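Nuclease NucT (Helicobacter pylori, PDB 6EHI) is a nuclease of the phospholipase D-like family, an alpha/beta protein built around a mixed central sheet. Local coordinates at residues V34-Y39 with V60-D65; D45-I50 with G78-Y83; G120-S125 with N132-L137; S25-A30 with K51-R56. The protein carries 1 engineered substitution. All blocks are in the same frame, centred on the assembly; numbering follows the deposited sequence.

Contact 1 of 4, residues V34-Y39 with V60-D65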
loop_
_atom_site.group_PDB
_atom_site.type_symbol
_atom_site.label_atom_id
_atom_site.label_comp_id
_atom_site.label_asym_id
_atom_site.label_seq_id
_atom_site.Cartn_x
_atom_site.Cartn_y
_atom_site.Cartn_z
ATOM N N VAL A 34 -13.629 -14.440 3.375
ATOM C CA VAL A 34 -12.931 -13.342 2.703
ATOM C C VAL A 34 -13.062 -12.143 3.602
ATOM O O VAL A 34 -14.179 -11.705 3.940
ATOM C CB VAL A 34 -13.480 -13.055 1.285
ATOM C CG1 VAL A 34 -12.817 -11.819 0.713
ATOM C CG2 VAL A 34 -13.268 -14.212 0.344
ATOM N N LYS A 35 -11.906 -11.636 4.050
ATOM C CA LYS A 35 -11.829 -10.531 4.926
ATOM C C LYS A 35 -11.090 -9.406 4.250
ATOM O O LYS A 35 -9.941 -9.571 3.812
ATOM C CB LYS A 35 -11.140 -10.932 6.230
ATOM C CG LYS A 35 -11.954 -11.972 7.099
ATOM C CD LYS A 35 -11.153 -12.494 8.294
ATOM C CE LYS A 35 -11.903 -13.580 9.022
ATOM N NZ LYS A 35 -12.977 -12.935 9.831
ATOM N N ILE A 36 -11.735 -8.228 4.151
ATOM C CA ILE A 36 -11.140 -7.155 3.337
ATOM C C ILE A 36 -11.170 -5.876 4.115
ATOM O O ILE A 36 -12.172 -5.558 4.794
ATOM C CB ILE A 36 -11.938 -6.923 2.043
ATOM C CG1 ILE A 36 -11.860 -8.145 1.150
ATOM C CG2 ILE A 36 -11.547 -5.637 1.285
ATOM C CD1 ILE A 36 -13.015 -8.360 0.138
ATOM N N ALA A 37 -10.059 -5.133 4.100
ATOM C CA ALA A 37 -10.047 -3.728 4.535
ATOM C C ALA A 37 -9.552 -2.904 3.390
ATOM O O ALA A 37 -8.477 -3.216 2.891
ATOM C CB ALA A 37 -9.164 -3.585 5.719
ATOM N N ILE A 38 -10.354 -1.957 2.900
ATOM C CA ILE A 38 -10.024 -1.205 1.697
ATOM C C ILE A 38 -10.361 0.227 1.829
ATOM O O ILE A 38 -11.464 0.565 2.192
ATOM C CB ILE A 38 -10.723 -1.866 0.497
ATOM C CG1 ILE A 38 -10.264 -1.284 -0.852
ATOM C CG2 ILE A 38 -12.232 -1.974 0.679
ATOM C CD1 ILE A 38 -8.809 -1.531 -1.150
ATOM N N TYR A 39 -9.409 1.104 1.447
ATOM C CA TYR A 39 -9.592 2.537 1.440
ATOM C C TYR A 39 -10.623 2.949 0.402
ATOM O O TYR A 39 -11.683 3.521 0.753
ATOM C CB TYR A 39 -8.230 3.293 1.191
ATOM C CG TYR A 39 -8.437 4.755 1.069
ATOM C CD1 TYR A 39 -8.608 5.546 2.220
ATOM C CD2 TYR A 39 -8.561 5.369 -0.204
ATOM C CE1 TYR A 39 -8.856 6.890 2.118
ATOM C CE2 TYR A 39 -8.845 6.711 -0.298
ATOM C CZ TYR A 39 -9.027 7.446 0.905
ATOM O OH TYR A 39 -9.249 8.820 0.891
ATOM N N VAL A 60 -18.145 -13.062 3.746
ATOM C CA VAL A 60 -17.376 -11.942 3.333
ATOM C C VAL A 60 -17.563 -10.787 4.295
ATOM O O VAL A 60 -18.680 -10.458 4.714
ATOM C CB VAL A 60 -17.808 -11.524 1.941
ATOM C CG1 VAL A 60 -17.011 -10.343 1.496
ATOM C CG2 VAL A 60 -17.653 -12.681 0.994
ATOM N N GLN A 61 -16.469 -10.164 4.682
ATOM C CA GLN A 61 -16.493 -8.983 5.552
ATOM C C GLN A 61 -15.621 -7.905 4.871
ATOM O O GLN A 61 -14.561 -8.229 4.358
ATOM C CB GLN A 61 -15.885 -9.326 6.874
ATOM C CG GLN A 61 -16.760 -10.315 7.632
ATOM C CD GLN A 61 -16.111 -10.860 8.886
ATOM O OE1 GLN A 61 -14.933 -11.247 8.866
ATOM N NE2 GLN A 61 -16.856 -10.832 10.014
ATOM N N ILE A 62 -16.137 -6.702 4.773
ATOM C CA ILE A 62 -15.427 -5.597 4.104
ATOM C C ILE A 62 -15.465 -4.384 4.973
ATOM O O ILE A 62 -16.556 -3.927 5.271
ATOM C CB ILE A 62 -16.106 -5.295 2.769
ATOM C CG1 ILE A 62 -16.376 -6.596 2.005
ATOM C CG2 ILE A 62 -15.220 -4.349 1.928
ATOM C CD1 ILE A 62 -17.025 -6.376 0.667
ATOM N N ILE A 63 -14.318 -3.911 5.471
ATOM C CA ILE A 63 -14.161 -2.611 6.175
ATOM C C ILE A 63 -13.738 -1.567 5.144
ATOM O O ILE A 63 -12.680 -1.742 4.509
ATOM C CB ILE A 63 -13.104 -2.694 7.304
ATOM C CG1 ILE A 63 -13.400 -3.890 8.229
ATOM C CG2 ILE A 63 -12.980 -1.354 7.953
ATOM C CD1 ILE A 63 -12.370 -4.193 9.319
ATOM N N TYR A 64 -14.584 -0.560 4.867
ATOM C CA TYR A 64 -14.262 0.572 3.995
ATOM C C TYR A 64 -13.816 1.805 4.766
ATOM O O TYR A 64 -14.378 2.127 5.883
ATOM C CB TYR A 64 -15.493 0.940 3.247
ATOM C CG TYR A 64 -16.088 0.018 2.210
ATOM C CD1 TYR A 64 -16.855 -1.147 2.564
ATOM C CD2 TYR A 64 -15.830 0.230 0.836
ATOM C CE1 TYR A 64 -17.436 -1.947 1.602
ATOM C CE2 TYR A 64 -16.380 -0.595 -0.115
ATOM C CZ TYR A 64 -17.176 -1.679 0.256
ATOM O OH TYR A 64 -17.708 -2.528 -0.690
ATOM N N ASP A 65 -12.909 2.619 4.233
ATOM C CA ASP A 65 -12.682 3.956 4.830
ATOM C C ASP A 65 -14.008 4.780 4.961
ATOM O O ASP A 65 -14.805 4.846 4.000
ATOM C CB ASP A 65 -11.635 4.763 4.064
ATOM C CG ASP A 65 -11.498 6.196 4.542
ATOM O OD1 ASP A 65 -10.892 6.363 5.584
ATOM O OD2 ASP A 65 -11.998 7.165 3.861
HETATM O O HOH W 1 -10.955 9.576 2.941
#
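Val34-Ile38 and Val60-Tyr64 pair in register as neighbouring parallel strands, the two strands of a beta-alpha-beta unit whose connecting helix is 44-54. Their short axes run 4.6 Å apart. The backbone bonds zigzag in the parallel manner: Gln61 gives its N-H to Val34 O and returns its carbonyl to Ile36 N, and Ile63 does the same between Ile36 O and Ile38 N. Asp65 N to Ile38 O closes the series.

Val34, Ile36 and Ile38 share one face with Val60, Ile62 and Tyr64. There Ile62 CG2 lies 3.9 Å from Ile36 CG2 and also touches Ile38 CG2, under the cover of Ile50 from helix 44-54. On the other face Lys35, Gln61 and Ile63 meet helix 142-158, while Ala37 packs on Gln107.

On that second face Lys35 curls around the amide oxygen of Gln61. Its CB is still 4.6 Å from Gln61 OE1, but CG comes to 3.5 Å of that oxygen. CD and CE then pass alongside it at van der Waals range, and the bend at chi4 (-76°) turns NZ back to donate to OE1 at 2.8 Å. NZ lies 15° from the plane of the amide carbonyl, and Gln61, extended beyond CG, lies beside the lysine and points the same way.

Where the strands finish, Tyr39, just past the first, brings CE1 to 3.6 Å from OD2 of Asp65, the last residue of the second. That oxygen also caps Ser68 N, and a water donating to it at 2.8 Å is hydrogen-bonded to Tyr39 OH.

Contact 2 of 4, residues D45-I50 with G78-Y83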
loop_
_atom_site.group_PDB
_atom_site.type_symbol
_atom_site.label_atom_id
_atom_site.label_comp_id
_atom_site.label_asym_id
_atom_site.label_seq_id
_atom_site.Cartn_x
_atom_site.Cartn_y
_atom_site.Cartn_z
ATOM N N ASP A 45 -15.739 -5.178 -11.356
ATOM C CA ASP A 45 -15.426 -6.577 -11.581
ATOM C C ASP A 45 -14.978 -7.249 -10.303
ATOM O O ASP A 45 -15.362 -8.399 -10.061
ATOM C CB ASP A 45 -14.410 -6.833 -12.708
ATOM C CG ASP A 45 -14.912 -6.342 -14.115
ATOM O OD1 ASP A 45 -16.136 -6.270 -14.349
ATOM O OD2 ASP A 45 -14.055 -6.027 -14.943
ATOM N N ILE A 46 -14.234 -6.541 -9.443
ATOM C CA ILE A 46 -13.851 -7.168 -8.180
ATOM C C ILE A 46 -15.106 -7.356 -7.284
ATOM O O ILE A 46 -15.159 -8.328 -6.555
ATOM C CB ILE A 46 -12.804 -6.309 -7.418
ATOM C CG1 ILE A 46 -11.510 -6.171 -8.245
ATOM C CG2 ILE A 46 -12.405 -6.990 -6.123
ATOM C CD1 ILE A 46 -10.496 -5.174 -7.772
ATOM N N ALA A 47 -15.999 -6.393 -7.276
ATOM C CA ALA A 47 -17.246 -6.517 -6.522
ATOM C C ALA A 47 -18.047 -7.743 -7.024
ATOM O O ALA A 47 -18.623 -8.477 -6.239
ATOM C CB ALA A 47 -18.090 -5.270 -6.587
ATOM N N ARG A 48 -18.100 -7.920 -8.334
ATOM C CA ARG A 48 -18.861 -9.082 -8.877
ATOM C C ARG A 48 -18.208 -10.348 -8.409
ATOM O O ARG A 48 -18.885 -11.277 -8.110
ATOM C CB ARG A 48 -19.028 -8.984 -10.406
ATOM C CG ARG A 48 -20.154 -8.053 -10.752
ATOM C CD ARG A 48 -20.595 -8.185 -12.209
ATOM N NE ARG A 48 -19.687 -7.385 -13.034
ATOM C CZ ARG A 48 -19.825 -6.072 -13.230
ATOM N NH1 ARG A 48 -20.822 -5.404 -12.636
ATOM N NH2 ARG A 48 -18.919 -5.414 -13.958
ATOM N N ALA A 49 -16.892 -10.367 -8.265
ATOM C CA ALA A 49 -16.170 -11.537 -7.803
ATOM C C ALA A 49 -16.500 -11.857 -6.357
ATOM O O ALA A 49 -16.702 -13.045 -5.986
ATOM C CB ALA A 49 -14.652 -11.359 -7.979
ATOM N N ILE A 50 -16.635 -10.816 -5.531
ATOM C CA ILE A 50 -17.150 -10.955 -4.168
ATOM C C ILE A 50 -18.573 -11.527 -4.114
ATOM O O ILE A 50 -18.797 -12.538 -3.417
ATOM C CB ILE A 50 -17.025 -9.650 -3.376
ATOM C CG1 ILE A 50 -15.567 -9.291 -3.130
ATOM C CG2 ILE A 50 -17.749 -9.741 -2.076
ATOM C CD1 ILE A 50 -15.375 -7.828 -2.721
ATOM N N GLY A 78 -22.636 0.299 -1.310
ATOM C CA GLY A 78 -24.071 0.192 -1.549
ATOM C C GLY A 78 -24.477 -1.028 -2.341
ATOM O O GLY A 78 -25.439 -1.663 -2.026
ATOM N N TYR A 79 -23.671 -1.390 -3.315
ATOM C CA TYR A 79 -23.890 -2.535 -4.212
ATOM C C TYR A 79 -23.740 -3.828 -3.407
ATOM O O TYR A 79 -24.442 -4.762 -3.652
ATOM C CB TYR A 79 -22.931 -2.368 -5.437
ATOM C CG TYR A 79 -22.892 -3.443 -6.516
ATOM C CD1 TYR A 79 -23.990 -3.677 -7.365
ATOM C CD2 TYR A 79 -21.722 -4.182 -6.749
ATOM C CE1 TYR A 79 -23.946 -4.655 -8.364
ATOM C CE2 TYR A 79 -21.671 -5.149 -7.753
ATOM C CZ TYR A 79 -22.778 -5.377 -8.555
ATOM O OH TYR A 79 -22.696 -6.332 -9.534
ATOM N N LEU A 80 -22.881 -3.851 -2.359
ATOM C CA LEU A 80 -22.624 -5.058 -1.630
ATOM C C LEU A 80 -23.299 -5.145 -0.276
ATOM O O LEU A 80 -23.404 -6.235 0.319
ATOM C CB LEU A 80 -21.091 -5.220 -1.463
ATOM C CG LEU A 80 -20.299 -5.458 -2.734
ATOM C CD1 LEU A 80 -18.843 -5.461 -2.382
ATOM C CD2 LEU A 80 -20.669 -6.844 -3.230
ATOM N N ASP A 81 -23.799 -4.038 0.218
ATOM C CA ASP A 81 -24.293 -3.946 1.597
ATOM C C ASP A 81 -25.192 -5.095 2.141
ATOM O O ASP A 81 -24.858 -5.791 3.132
ATOM C CB ASP A 81 -25.016 -2.605 1.758
ATOM C CG ASP A 81 -25.688 -2.438 3.120
ATOM O OD1 ASP A 81 -25.299 -3.065 4.134
ATOM O OD2 ASP A 81 -26.633 -1.616 3.176
ATOM N N LYS A 82 -26.310 -5.282 1.504
ATOM C CA LYS A 82 -27.262 -6.289 1.980
ATOM C C LYS A 82 -27.123 -7.630 1.236
ATOM O O LYS A 82 -27.993 -8.474 1.310
ATOM C CB LYS A 82 -28.710 -5.733 1.923
ATOM C CG LYS A 82 -29.084 -4.787 3.075
ATOM C CD LYS A 82 -30.381 -4.009 2.800
ATOM C CE LYS A 82 -30.263 -2.560 3.222
ATOM N NZ LYS A 82 -29.991 -2.464 4.682
ATOM N N TYR A 83 -26.012 -7.856 0.550
ATOM C CA TYR A 83 -25.782 -9.103 -0.151
ATOM C C TYR A 83 -25.670 -10.267 0.813
ATOM O O TYR A 83 -25.136 -10.129 1.892
ATOM C CB TYR A 83 -24.532 -8.980 -1.037
ATOM C CG TYR A 83 -24.586 -9.920 -2.212
ATOM C CD1 TYR A 83 -25.381 -9.604 -3.344
ATOM C CD2 TYR A 83 -23.873 -11.113 -2.190
ATOM C CE1 TYR A 83 -25.453 -10.482 -4.415
ATOM C CE2 TYR A 83 -23.971 -12.017 -3.241
ATOM C CZ TYR A 83 -24.760 -11.680 -4.349
ATOM O OH TYR A 83 -24.807 -12.555 -5.386
#
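Ala47 and Leu80 mark the nearest approach of helix 44-54 to the short helix 77-80, their CA atoms 7.4 Å apart, and the contact is made mainly of apolar side chains. Leu80 reaches the longer helix with both methyls. CD1 meets Ile50 CD1 at 4.2 Å and Ala47 CB at nearly the same range, while CD2 lies against the backbone carbonyl of Ala47. On the sheet side, Leu80 packs on Ile62 and Tyr64 of strand 59-65, so this leucine fills the angle between the helix and the sheet.

The aromatic part is an edge contact. Tyr79 has CG anti to its backbone N (chi1 177°), and the ring presents its CD2-CE2 rim to Ala47. The CB of Ala47 lies in the ring plane, 3.8 Å from CE2. Farther out, Tyr79 OH sits 3.3 Å from Arg48 CG, a packing contact with the aliphatic part of the arginine. The guanidinium comes no closer than 3.7 Å, from NH1 to Tyr79 OH, and its plane stands 77° from the ring.

The salt bridge is internal to helix 44-54: Arg48 NH2 is turned back one helical turn to Asp45 OD1 at 2.9 Å, meeting that oxygen nearly along its C-O bond. Lys51 of the same helix is a cation-pi partner of Tyr79 and so links the two helices.

Helices packed next to one another over one face of a mixed sheet form the outer layer of an alpha/beta fold, here with the crossover helix of the beta-alpha-beta unit as its central piece.

Contact 3 of 4, residues G120-S125 with N132-L137. With ACT (acetate ion), chain M; GOL (glycerol), chain N.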
loop_
_atom_site.group_PDB
_atom_site.type_symbol
_atom_site.label_atom_id
_atom_site.label_comp_id
_atom_site.label_asym_id
_atom_site.label_seq_id
_atom_site.Cartn_x
_atom_site.Cartn_y
_atom_site.Cartn_z
ATOM N N GLY A 120 -0.455 -4.189 -0.178
ATOM C CA GLY A 120 0.254 -3.357 -1.155
ATOM C C GLY A 120 -0.387 -1.973 -1.256
ATOM O O GLY A 120 -1.020 -1.490 -0.294
ATOM N N SER A 121 -0.147 -1.305 -2.359
ATOM C CA SER A 121 -0.494 0.110 -2.514
ATOM C C SER A 121 -1.771 0.337 -3.241
ATOM O O SER A 121 -2.237 1.469 -3.236
ATOM C CB SER A 121 0.638 0.833 -3.286
ATOM O OG SER A 121 0.866 0.300 -4.602
ATOM N N ALA A 122 -2.304 -0.689 -3.882
ATOM C CA ALA A 122 -3.332 -0.442 -4.892
ATOM C C ALA A 122 -4.745 -0.388 -4.233
ATOM O O ALA A 122 -5.201 -1.378 -3.755
ATOM C CB ALA A 122 -3.346 -1.549 -5.906
ATOM N N ASN A 123 -5.421 0.742 -4.446
ATOM C CA ASN A 123 -6.842 0.818 -4.208
ATOM C C ASN A 123 -7.554 -0.020 -5.242
ATOM O O ASN A 123 -6.962 -0.385 -6.312
ATOM C CB ASN A 123 -7.307 2.255 -4.209
ATOM C CG ASN A 123 -6.781 3.031 -2.968
ATOM O OD1 ASN A 123 -6.866 2.505 -1.829
ATOM N ND2 ASN A 123 -6.308 4.278 -3.152
ATOM N N TRP A 124 -8.764 -0.437 -4.929
ATOM C CA TRP A 124 -9.526 -1.388 -5.776
ATOM C C TRP A 124 -10.383 -0.573 -6.721
ATOM O O TRP A 124 -11.578 -0.458 -6.580
ATOM C CB TRP A 124 -10.314 -2.402 -4.953
ATOM C CG TRP A 124 -9.464 -3.395 -4.202
ATOM C CD1 TRP A 124 -8.129 -3.340 -4.057
ATOM C CD2 TRP A 124 -9.905 -4.471 -3.424
ATOM N NE1 TRP A 124 -7.717 -4.424 -3.350
ATOM C CE2 TRP A 124 -8.802 -5.114 -2.939
ATOM C CE3 TRP A 124 -11.200 -5.015 -3.144
ATOM C CZ2 TRP A 124 -8.876 -6.244 -2.124
ATOM C CZ3 TRP A 124 -11.278 -6.155 -2.466
ATOM C CH2 TRP A 124 -10.133 -6.755 -1.914
ATOM N N SER A 125 -9.678 -0.044 -7.720
ATOM C CA SER A 125 -10.236 0.873 -8.750
ATOM C C SER A 125 -9.673 0.491 -10.111
ATOM O O SER A 125 -8.570 -0.075 -10.175
ATOM C CB SER A 125 -9.817 2.280 -8.382
ATOM O OG SER A 125 -8.429 2.515 -8.530
ATOM N N ASN A 132 -1.827 3.212 -12.974
ATOM C CA ASN A 132 -0.948 3.638 -11.908
ATOM C C ASN A 132 0.235 2.757 -11.777
ATOM O O ASN A 132 0.179 1.622 -12.219
ATOM C CB ASN A 132 -1.712 3.587 -10.546
ATOM C CG ASN A 132 -2.774 4.659 -10.430
ATOM O OD1 ASN A 132 -2.901 5.549 -11.271
ATOM N ND2 ASN A 132 -3.576 4.586 -9.336
ATOM N N TYR A 133 1.294 3.345 -11.234
ATOM C CA TYR A 133 2.375 2.506 -10.637
ATOM C C TYR A 133 1.835 2.075 -9.256
ATOM O O TYR A 133 1.376 2.883 -8.448
ATOM C CB TYR A 133 3.747 3.189 -10.543
ATOM C CG TYR A 133 4.351 3.520 -11.881
ATOM C CD1 TYR A 133 3.977 4.691 -12.570
ATOM C CD2 TYR A 133 5.269 2.704 -12.444
ATOM C CE1 TYR A 133 4.578 5.002 -13.785
ATOM C CE2 TYR A 133 5.774 2.980 -13.680
ATOM C CZ TYR A 133 5.439 4.118 -14.341
ATOM O OH TYR A 133 5.959 4.399 -15.587
ATOM N N GLU A 134 1.951 0.802 -8.994
ATOM C CA GLU A 134 1.487 0.264 -7.716
ATOM C C GLU A 134 2.334 -0.915 -7.440
ATOM O O GLU A 134 3.001 -1.468 -8.352
ATOM C CB GLU A 134 0.020 -0.263 -7.815
ATOM C CG GLU A 134 -0.970 0.764 -8.268
ATOM C CD GLU A 134 -1.534 1.659 -7.176
ATOM O OE1 GLU A 134 -1.055 1.703 -6.016
ATOM O OE2 GLU A 134 -2.417 2.465 -7.530
ATOM N N VAL A 135 2.203 -1.434 -6.254
ATOM C CA VAL A 135 2.640 -2.781 -5.968
ATOM C C VAL A 135 1.526 -3.573 -5.320
ATOM O O VAL A 135 0.782 -3.066 -4.409
ATOM C CB VAL A 135 3.942 -2.884 -5.180
ATOM C CG1 VAL A 135 5.122 -2.357 -5.978
ATOM C CG2 VAL A 135 3.849 -2.196 -3.834
ATOM N N LEU A 136 1.500 -4.870 -5.623
ATOM C CA LEU A 136 0.521 -5.799 -5.005
ATOM C C LEU A 136 1.305 -7.036 -4.594
ATOM O O LEU A 136 2.015 -7.644 -5.470
ATOM C CB LEU A 136 -0.588 -6.140 -5.976
ATOM C CG LEU A 136 -1.804 -6.815 -5.372
ATOM C CD1 LEU A 136 -3.033 -6.426 -6.178
ATOM C CD2 LEU A 136 -1.639 -8.293 -5.428
ATOM N N LEU A 137 1.269 -7.390 -3.329
ATOM C CA LEU A 137 1.958 -8.583 -2.807
ATOM C C LEU A 137 0.982 -9.613 -2.312
ATOM O O LEU A 137 0.086 -9.304 -1.525
ATOM C CB LEU A 137 2.907 -8.226 -1.697
ATOM C CG LEU A 137 3.723 -9.487 -1.270
ATOM C CD1 LEU A 137 5.085 -9.321 -1.871
ATOM C CD2 LEU A 137 3.806 -9.708 0.184
HETATM C C ACT M . -3.670 -4.313 -2.810
HETATM O O ACT M . -2.602 -3.596 -2.924
HETATM O OXT ACT M . -4.768 -3.882 -3.201
HETATM C CH3 ACT M . -3.669 -5.703 -2.251
HETATM C C1 GOL N . -6.159 6.473 -7.216
HETATM O O1 GOL N . -5.796 6.846 -8.489
HETATM C C2 GOL N . -7.373 5.620 -7.296
HETATM O O2 GOL N . -6.940 4.277 -7.052
HETATM C C3 GOL N . -8.395 6.106 -6.272
HETATM O O3 GOL N . -9.353 5.088 -5.938
HETATM O O HOH W 2 -4.462 3.058 -5.892
#
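Gly120 and Leu136 form an antiparallel, non-hydrogen-bonded pair with CA atoms 4.6 Å apart, and just beyond it Ser121 N donates to Val135 O at 2.9 Å, where the first segment leaves the sheet. Residues 120-123 fit the Gly-Ser-x-Asn turn that follows the HKD motif in the phospholipase D-like family.

Ser121 carries the polar link. Its OG stands between the backbone N and the carbonyl carbon (chi1 60°), where it accepts from Val135 N at 2.7 Å and donates to Glu134 OE1 at 2.8 Å. The acceptor is the anti lone pair of that carboxylate oxygen. Glu134 bends at chi2 (-85°), which lays CD 3.6 Å from Ala122 CA. Further donors hold both oxygens of the buried carboxylate in place: Asn132 ND2, with OE2 close to its amide plane, a water that also accepts from Asn123 N, and Asn106 ND2 of the second subunit, which reaches OE1.

An acetate is gripped by Ala122 N and, at the ring edge in plane, by Trp124 NE1 at 3.0 Å. A glycerol bonds to Ser125 OG and Asn132 ND2. The close approach of the second subunit is consistent with the dimeric single-motif members of the family.

Strand 134-139 lies between strands 116-120 and 7-12, helix 126-130 spans the gap between the two segments, and Trp124 packs on Ile36 and Ile38 of strand 33-38.

Contact 4 of 4, residues S25-A30 with K51-R56; sequences SGISSA and KSVASR
Val53 and Arg56 face the end of helix 16-28 with distinct torsions: in Val53, chi1 of 77° leaves CG2 anti to the backbone N and CG1 between N and the carbonyl carbon, and in Arg56 the bend at chi3 (-51°) turns NE, the atom that meets a bridging water. CG2 of Val53 nestles among the last carbonyls of the helix, 3.5 Å from both Ile27 O and Ser28 O. CG1 meets Ile27 CG2 at 4.0 Å, the two side chains crossing at about a right angle.

Arg56 NH1 grips two backbone oxygens at once. Ser28 O, at 2.8 Å, lies close to the guanidinium plane and has the donor in its own carbonyl plane, whereas Ala30 O, at 3.0 Å, is tilted 22° from that guanidinium plane. The water adds a second path, donating to Ser28 O and accepting from Arg56 NE.

The positive group may also balance the partial negative charge expected at the helix C terminus. Ser28 OG turns back to Ile24 O. An arginine side chain bonded to carbonyls at and just past the C-terminal end of a neighbouring helix here joins two helices on one face of the sheet in an alpha/beta fold.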
loop_
_atom_site.group_PDB
_atom_site.type_symbol
_atom_site.label_atom_id
_atom_site.label_comp_id
_atom_site.label_asym_id
_atom_site.label_seq_id
_atom_site.Cartn_x
_atom_site.Cartn_y
_atom_site.Cartn_z
ATOM N N SER A 25 -8.913 -14.057 -8.732
ATOM C CA SER A 25 -8.880 -15.496 -8.519
ATOM C C SER A 25 -8.801 -15.905 -7.030
ATOM O O SER A 25 -9.469 -16.838 -6.570
ATOM C CB SER A 25 -7.774 -16.119 -9.341
ATOM O OG SER A 25 -7.583 -17.443 -8.966
ATOM N N GLY A 26 -8.025 -15.171 -6.245
ATOM C CA GLY A 26 -7.910 -15.429 -4.825
ATOM C C GLY A 26 -9.254 -15.295 -4.134
ATOM O O GLY A 26 -9.587 -16.035 -3.232
ATOM N N ILE A 27 -10.014 -14.282 -4.498
ATOM C CA ILE A 27 -11.345 -14.037 -3.865
ATOM C C ILE A 27 -12.334 -15.114 -4.334
ATOM O O ILE A 27 -13.059 -15.665 -3.515
ATOM C CB ILE A 27 -11.903 -12.627 -4.229
ATOM C CG1 ILE A 27 -11.089 -11.551 -3.532
ATOM C CG2 ILE A 27 -13.396 -12.505 -3.961
ATOM C CD1 ILE A 27 -11.398 -10.195 -4.114
ATOM N N SER A 28 -12.355 -15.308 -5.641
ATOM C CA SER A 28 -13.272 -16.193 -6.341
ATOM C C SER A 28 -13.167 -17.605 -5.905
ATOM O O SER A 28 -14.202 -18.222 -5.665
ATOM C CB SER A 28 -13.071 -16.086 -7.807
ATOM O OG SER A 28 -13.546 -14.840 -8.138
ATOM N N SER A 29 -11.948 -18.091 -5.684
ATOM C CA SER A 29 -11.771 -19.459 -5.274
ATOM C C SER A 29 -11.779 -19.691 -3.743
ATOM O O SER A 29 -11.465 -20.784 -3.301
ATOM C CB SER A 29 -10.507 -20.023 -5.947
ATOM O OG SER A 29 -10.622 -19.901 -7.384
ATOM N N ALA A 30 -12.036 -18.682 -2.900
ATOM C CA ALA A 30 -12.154 -18.894 -1.461
ATOM C C ALA A 30 -13.174 -19.995 -1.152
ATOM O O ALA A 30 -14.191 -20.154 -1.812
ATOM C CB ALA A 30 -12.542 -17.646 -0.675
ATOM N N LYS A 51 -19.487 -10.936 -4.889
ATOM C CA LYS A 51 -20.856 -11.462 -5.016
ATOM C C LYS A 51 -20.854 -12.951 -5.411
ATOM O O LYS A 51 -21.601 -13.782 -4.861
ATOM C CB LYS A 51 -21.682 -10.645 -6.025
ATOM C CG LYS A 51 -22.119 -9.287 -5.507
ATOM C CD LYS A 51 -22.963 -8.541 -6.534
ATOM C CE LYS A 51 -23.873 -7.468 -5.927
ATOM N NZ LYS A 51 -25.226 -7.398 -6.610
ATOM N N SER A 52 -19.952 -13.299 -6.334
ATOM C CA SER A 52 -19.897 -14.639 -6.891
ATOM C C SER A 52 -19.523 -15.633 -5.784
ATOM O O SER A 52 -20.120 -16.669 -5.622
ATOM C CB SER A 52 -18.853 -14.696 -8.018
ATOM O OG SER A 52 -18.847 -15.998 -8.594
ATOM N N VAL A 53 -18.521 -15.292 -4.978
ATOM C CA VAL A 53 -18.139 -16.179 -3.949
ATOM C C VAL A 53 -19.108 -16.182 -2.734
ATOM O O VAL A 53 -19.430 -17.253 -2.208
ATOM C CB VAL A 53 -16.649 -15.991 -3.595
ATOM C CG1 VAL A 53 -16.463 -14.756 -2.752
ATOM C CG2 VAL A 53 -16.114 -17.246 -2.962
ATOM N N ALA A 54 -19.660 -15.020 -2.348
ATOM C CA ALA A 54 -20.692 -14.916 -1.310
ATOM C C ALA A 54 -21.900 -15.765 -1.780
ATOM O O ALA A 54 -22.524 -16.430 -0.974
ATOM C CB ALA A 54 -21.146 -13.477 -1.100
ATOM N N SER A 55 -22.134 -15.820 -3.078
ATOM C CA SER A 55 -23.284 -16.655 -3.597
ATOM C C SER A 55 -23.077 -18.166 -3.382
ATOM O O SER A 55 -24.018 -18.955 -3.451
ATOM C CB SER A 55 -23.548 -16.407 -5.063
ATOM O OG SER A 55 -24.181 -15.184 -5.235
ATOM N N ARG A 56 -21.863 -18.561 -3.071
ATOM C CA ARG A 56 -21.528 -19.975 -2.874
ATOM C C ARG A 56 -21.511 -20.323 -1.386
ATOM O O ARG A 56 -21.156 -21.451 -1.027
ATOM C CB ARG A 56 -20.177 -20.332 -3.598
ATOM C CG ARG A 56 -20.276 -20.345 -5.122
ATOM C CD ARG A 56 -19.061 -20.870 -5.933
ATOM N NE ARG A 56 -17.764 -20.268 -5.574
ATOM C CZ ARG A 56 -16.923 -20.776 -4.641
ATOM N NH1 ARG A 56 -15.750 -20.198 -4.388
ATOM N NH2 ARG A 56 -17.235 -21.864 -3.939
HETATM O O HOH W 3 -16.834 -17.862 -6.752
#

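How the contacts relate
From the N terminus, contact 4 opens at 25-30, contact 1 at 34-39 and contact 2 at 45-50; they close in the same order, at 51-56, 60-65 and 78-83. Each therefore crosses the other two, and none nests. Contact 1 closes the beta-alpha-beta unit, while contacts 4 and 2 tie its helix 44-54 to helix 16-28 and to helix 77-80. Ile50, from contact 2, packs on Val60 of contact 1, and Tyr83 OH probably bonds Ser55 OG between contacts 2 and 4. Contact 3 follows in series, closing a short loop around helix 126-130; its Trp124 also reaches Ile46 and Ile27 of contacts 2 and 4.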